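Local coordinates for probable secreted solute-binding lipoprotein (Streptomyces coelicolor, PDB 3I3V) that probably serves as the extracellular solute-binding component of a transmembrane transport system, at residues V46-S58 with V68-T80. Sequence-based numbering, arbitrary orientation.
Sequences VNGDDLAQVYETS and VMVNLYDKTLAWT
Glu56 reaches from helix 51-58 to Trp79 and Lys75. Its CG stands anti to the carbonyl carbon (chi1 -64°), and the chain runs straight on from there. The bond from CA to CB points toward 68-80. CG comes 3.7 Å from Trp79 NE1. CD sits between the two donors, 3.4 Å from Lys75 NZ. At the tip the two oxygens divide the work. OE2 accepts the indole N-H of Trp79 on its anti lone pair, with NE1 to OE2 at 2.8 Å. The acceptor lies almost in the indole plane, and the bond is fairly straight (164°). OE1 takes Lys75 NZ at 3.0 Å on its syn side, forming a salt bridge; NZ bonds OE2 only weakly. With an alanine here, the Trp79 N-H and the Lys75 ammonium are likely to lose the carboxylate they share. The contact belongs to an alpha/beta lobe of the periplasmic binding protein type. Helix 51-58 runs roughly antiparallel to strand 68-70 and packs on the sheet. Tyr55 CD2 lies over one face of the Trp79 indole, while Thr76 CG2 covers the opposite face. The Tyr55 ring and the six-membered ring of Trp79 are inclined at 46°. Tyr55 OH bonds outward to Ala84 O. Nearer the strand, Leu51 CD2 presses on Val70 CG1 at 3.4 Å, a tight fit, and Tyr55 CE1 meets Val68 CG2. A water joins Ala52 N and Asp49 O to Tyr73 OH, which lies 2.6 Å from the water oxygen.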
loop_
_atom_site.group_PDB
_atom_site.type_symbol
_atom_site.label_atom_id
_atom_site.label_comp_id
_atom_site.label_asym_id
_atom_site.label_seq_id
_atom_site.Cartn_x
_atom_site.Cartn_y
_atom_site.Cartn_z
ATOM N N VAL C 46 -53.978 22.085 -9.289
ATOM C CA VAL C 46 -54.625 20.995 -10.001
ATOM C C VAL C 46 -55.639 21.457 -11.032
ATOM O O VAL C 46 -56.466 22.332 -10.767
ATOM C CB VAL C 46 -55.325 20.020 -9.020
ATOM C CG1 VAL C 46 -56.024 18.901 -9.802
ATOM C CG2 VAL C 46 -54.303 19.436 -8.051
ATOM N N ASN C 47 -55.553 20.860 -12.217
ATOM C CA ASN C 47 -56.456 21.151 -13.327
ATOM C C ASN C 47 -56.613 19.876 -14.150
ATOM O O ASN C 47 -55.728 19.023 -14.150
ATOM C CB ASN C 47 -55.893 22.272 -14.206
ATOM C CG ASN C 47 -56.171 23.648 -13.642
ATOM O OD1 ASN C 47 -57.321 24.088 -13.591
ATOM N ND2 ASN C 47 -55.125 24.334 -13.217
ATOM N N GLY C 48 -57.734 19.756 -14.857
ATOM C CA GLY C 48 -57.976 18.568 -15.650
ATOM C C GLY C 48 -57.720 18.785 -17.125
ATOM O O GLY C 48 -56.583 18.985 -17.539
ATOM N N ASP C 49 -58.788 18.744 -17.914
ATOM C CA ASP C 49 -58.704 18.926 -19.356
ATOM C C ASP C 49 -58.237 20.319 -19.761
ATOM O O ASP C 49 -57.691 20.499 -20.854
ATOM C CB ASP C 49 -60.068 18.637 -19.989
ATOM C CG ASP C 49 -60.427 17.163 -19.940
ATOM O OD1 ASP C 49 -61.610 16.822 -20.165
ATOM O OD2 ASP C 49 -59.518 16.345 -19.686
ATOM N N ASP C 50 -58.441 21.298 -18.884
ATOM C CA ASP C 50 -58.045 22.670 -19.174
ATOM C C ASP C 50 -56.708 23.105 -18.554
ATOM O O ASP C 50 -56.434 24.298 -18.451
ATOM C CB ASP C 50 -59.145 23.635 -18.719
ATOM C CG ASP C 50 -59.330 23.642 -17.212
ATOM O OD1 ASP C 50 -60.084 24.498 -16.703
ATOM O OD2 ASP C 50 -58.724 22.791 -16.525
ATOM N N LEU C 51 -55.875 22.160 -18.136
ATOM C CA LEU C 51 -54.591 22.531 -17.535
ATOM C C LEU C 51 -53.705 23.249 -18.545
ATOM O O LEU C 51 -53.118 24.290 -18.241
ATOM C CB LEU C 51 -53.858 21.292 -16.994
ATOM C CG LEU C 51 -52.445 21.501 -16.428
ATOM C CD1 LEU C 51 -52.057 20.291 -15.617
ATOM C CD2 LEU C 51 -51.428 21.729 -17.564
ATOM N N ALA C 52 -53.600 22.676 -19.741
ATOM C CA ALA C 52 -52.793 23.264 -20.802
ATOM C C ALA C 52 -53.181 24.725 -21.045
ATOM O O ALA C 52 -52.309 25.585 -21.157
ATOM C CB ALA C 52 -52.959 22.458 -22.081
ATOM N N GLN C 53 -54.481 25.003 -21.129
ATOM C CA GLN C 53 -54.963 26.368 -21.350
ATOM C C GLN C 53 -54.573 27.256 -20.179
ATOM O O GLN C 53 -54.064 28.355 -20.374
ATOM C CB GLN C 53 -56.500 26.406 -21.508
ATOM C CG GLN C 53 -57.076 25.787 -22.798
ATOM C CD GLN C 53 -57.023 24.251 -22.852
ATOM O OE1 GLN C 53 -57.416 23.648 -23.859
ATOM N NE2 GLN C 53 -56.541 23.617 -21.779
ATOM N N VAL C 54 -54.824 26.775 -18.963
ATOM C CA VAL C 54 -54.506 27.531 -17.757
ATOM C C VAL C 54 -53.013 27.764 -17.646
ATOM O O VAL C 54 -52.583 28.827 -17.205
ATOM C CB VAL C 54 -54.969 26.796 -16.492
ATOM C CG1 VAL C 54 -54.601 27.605 -15.239
ATOM C CG2 VAL C 54 -56.465 26.562 -16.563
ATOM N N TYR C 55 -52.222 26.768 -18.035
ATOM C CA TYR C 55 -50.774 26.924 -17.975
ATOM C C TYR C 55 -50.293 27.997 -18.966
ATOM O O TYR C 55 -49.422 28.797 -18.642
ATOM C CB TYR C 55 -50.068 25.605 -18.275
ATOM C CG TYR C 55 -48.567 25.757 -18.382
ATOM C CD1 TYR C 55 -47.772 25.880 -17.247
ATOM C CD2 TYR C 55 -47.949 25.822 -19.628
ATOM C CE1 TYR C 55 -46.399 26.070 -17.350
ATOM C CE2 TYR C 55 -46.579 26.007 -19.743
ATOM C CZ TYR C 55 -45.810 26.131 -18.598
ATOM O OH TYR C 55 -44.456 26.314 -18.721
ATOM N N GLU C 56 -50.854 28.013 -20.171
ATOM C CA GLU C 56 -50.446 29.003 -21.170
ATOM C C GLU C 56 -50.791 30.420 -20.716
ATOM O O GLU C 56 -50.029 31.362 -20.935
ATOM C CB GLU C 56 -51.085 28.677 -22.527
ATOM C CG GLU C 56 -50.581 27.354 -23.071
ATOM C CD GLU C 56 -51.190 26.965 -24.401
ATOM O OE1 GLU C 56 -52.034 27.727 -24.918
ATOM O OE2 GLU C 56 -50.820 25.890 -24.928
ATOM N N THR C 57 -51.930 30.573 -20.054
ATOM C CA THR C 57 -52.306 31.887 -19.557
ATOM C C THR C 57 -51.311 32.315 -18.475
ATOM O O THR C 57 -50.989 33.496 -18.354
ATOM C CB THR C 57 -53.714 31.874 -18.962
ATOM O OG1 THR C 57 -54.635 31.347 -19.926
ATOM C CG2 THR C 57 -54.132 33.284 -18.572
ATOM N N SER C 58 -50.824 31.357 -17.688
ATOM C CA SER C 58 -49.852 31.658 -16.636
ATOM C C SER C 58 -48.482 31.959 -17.228
ATOM O O SER C 58 -47.745 32.785 -16.709
ATOM C CB SER C 58 -49.710 30.484 -15.666
ATOM O OG SER C 58 -50.764 30.465 -14.722
ATOM N N VAL C 68 -44.702 20.927 -14.754
ATOM C CA VAL C 68 -46.040 20.615 -15.227
ATOM C C VAL C 68 -46.219 19.113 -15.374
ATOM O O VAL C 68 -45.298 18.407 -15.759
ATOM C CB VAL C 68 -46.320 21.287 -16.592
ATOM C CG1 VAL C 68 -47.785 21.115 -16.961
ATOM C CG2 VAL C 68 -45.939 22.762 -16.538
HETATM N N MSE C 69 -47.403 18.616 -15.054
HETATM C CA MSE C 69 -47.659 17.194 -15.195
HETATM C C MSE C 69 -48.862 16.989 -16.088
HETATM O O MSE C 69 -49.998 17.023 -15.627
HETATM C CB MSE C 69 -47.890 16.553 -13.829
HETATM C CG MSE C 69 -46.680 16.635 -12.899
HETATM SE SE MSE C 69 -46.979 15.776 -11.173
HETATM C CE MSE C 69 -47.124 13.952 -11.817
ATOM N N VAL C 70 -48.595 16.773 -17.373
ATOM C CA VAL C 70 -49.643 16.561 -18.374
ATOM C C VAL C 70 -49.230 15.491 -19.373
ATOM O O VAL C 70 -48.056 15.127 -19.469
ATOM C CB VAL C 70 -49.939 17.838 -19.215
ATOM C CG1 VAL C 70 -51.165 18.519 -18.711
ATOM C CG2 VAL C 70 -48.728 18.778 -19.201
ATOM N N ASN C 71 -50.203 15.008 -20.136
ATOM C CA ASN C 71 -49.926 14.000 -21.132
ATOM C C ASN C 71 -49.537 14.699 -22.427
ATOM O O ASN C 71 -49.482 15.931 -22.491
ATOM C CB ASN C 71 -51.146 13.099 -21.356
ATOM C CG ASN C 71 -52.378 13.876 -21.820
ATOM O OD1 ASN C 71 -53.151 13.401 -22.666
ATOM N ND2 ASN C 71 -52.579 15.062 -21.255
ATOM N N LEU C 72 -49.265 13.903 -23.455
ATOM C CA LEU C 72 -48.871 14.430 -24.745
ATOM C C LEU C 72 -50.039 14.368 -25.712
ATOM O O LEU C 72 -50.463 13.286 -26.120
ATOM C CB LEU C 72 -47.698 13.630 -25.319
ATOM C CG LEU C 72 -47.156 14.218 -26.627
ATOM C CD1 LEU C 72 -46.502 15.566 -26.322
ATOM C CD2 LEU C 72 -46.156 13.268 -27.273
ATOM N N TYR C 73 -50.568 15.531 -26.063
ATOM C CA TYR C 73 -51.664 15.598 -27.012
ATOM C C TYR C 73 -51.543 16.897 -27.799
ATOM O O TYR C 73 -50.670 17.722 -27.520
ATOM C CB TYR C 73 -53.021 15.513 -26.301
ATOM C CG TYR C 73 -53.410 16.723 -25.481
ATOM C CD1 TYR C 73 -52.761 17.025 -24.278
ATOM C CD2 TYR C 73 -54.442 17.564 -25.900
ATOM C CE1 TYR C 73 -53.139 18.142 -23.512
ATOM C CE2 TYR C 73 -54.823 18.673 -25.154
ATOM C CZ TYR C 73 -54.176 18.960 -23.964
ATOM O OH TYR C 73 -54.583 20.043 -23.220
ATOM N N ASP C 74 -52.426 17.073 -28.775
ATOM C CA ASP C 74 -52.423 18.247 -29.647
ATOM C C ASP C 74 -51.804 19.531 -29.090
ATOM O O ASP C 74 -50.797 20.017 -29.608
ATOM C CB ASP C 74 -53.847 18.551 -30.123
ATOM C CG ASP C 74 -53.877 19.621 -31.201
ATOM O OD1 ASP C 74 -54.501 20.685 -30.973
ATOM O OD2 ASP C 74 -53.268 19.397 -32.274
ATOM N N LYS C 75 -52.408 20.084 -28.043
ATOM C CA LYS C 75 -51.919 21.325 -27.454
ATOM C C LYS C 75 -50.501 21.301 -26.876
ATOM O O LYS C 75 -49.687 22.154 -27.220
ATOM C CB LYS C 75 -52.904 21.820 -26.386
ATOM C CG LYS C 75 -52.519 23.152 -25.766
ATOM C CD LYS C 75 -53.714 23.858 -25.117
ATOM C CE LYS C 75 -54.434 24.742 -26.098
ATOM N NZ LYS C 75 -53.512 25.785 -26.618
ATOM N N THR C 76 -50.199 20.339 -26.006
ATOM C CA THR C 76 -48.870 20.266 -25.396
ATOM C C THR C 76 -47.819 19.835 -26.407
ATOM O O THR C 76 -46.627 19.926 -26.154
ATOM C CB THR C 76 -48.839 19.293 -24.168
ATOM O OG1 THR C 76 -49.089 17.945 -24.591
ATOM C CG2 THR C 76 -49.892 19.703 -23.141
ATOM N N LEU C 77 -48.276 19.381 -27.564
ATOM C CA LEU C 77 -47.395 18.942 -28.634
ATOM C C LEU C 77 -46.695 20.168 -29.241
ATOM O O LEU C 77 -45.674 20.046 -29.917
ATOM C CB LEU C 77 -48.240 18.238 -29.693
ATOM C CG LEU C 77 -47.842 16.928 -30.373
ATOM C CD1 LEU C 77 -46.887 16.121 -29.536
ATOM C CD2 LEU C 77 -49.125 16.146 -30.642
ATOM N N ALA C 78 -47.250 21.346 -28.977
ATOM C CA ALA C 78 -46.718 22.600 -29.502
ATOM C C ALA C 78 -45.877 23.395 -28.510
ATOM O O ALA C 78 -45.311 24.419 -28.875
ATOM C CB ALA C 78 -47.867 23.483 -29.996
ATOM N N TRP C 79 -45.791 22.935 -27.269
ATOM C CA TRP C 79 -45.031 23.651 -26.246
ATOM C C TRP C 79 -43.527 23.706 -26.449
ATOM O O TRP C 79 -42.908 24.733 -26.202
ATOM C CB TRP C 79 -45.301 23.053 -24.858
ATOM C CG TRP C 79 -46.648 23.390 -24.290
ATOM C CD1 TRP C 79 -47.584 24.231 -24.832
ATOM C CD2 TRP C 79 -47.179 22.958 -23.031
ATOM N NE1 TRP C 79 -48.655 24.353 -23.984
ATOM C CE2 TRP C 79 -48.435 23.582 -22.872
ATOM C CE3 TRP C 79 -46.714 22.103 -22.022
ATOM C CZ2 TRP C 79 -49.235 23.379 -21.740
ATOM C CZ3 TRP C 79 -47.512 21.903 -20.897
ATOM C CH2 TRP C 79 -48.757 22.537 -20.768
ATOM N N THR C 80 -42.941 22.599 -26.883
ATOM C CA THR C 80 -41.500 22.528 -27.053
ATOM C C THR C 80 -40.945 23.469 -28.114
ATOM O O THR C 80 -40.001 24.206 -27.853
ATOM C CB THR C 80 -41.043 21.089 -27.381
ATOM O OG1 THR C 80 -41.557 20.190 -26.394
ATOM C CG2 THR C 80 -39.527 20.993 -27.367
HETATM O O HOH W 1 -54.655 20.237 -20.675
#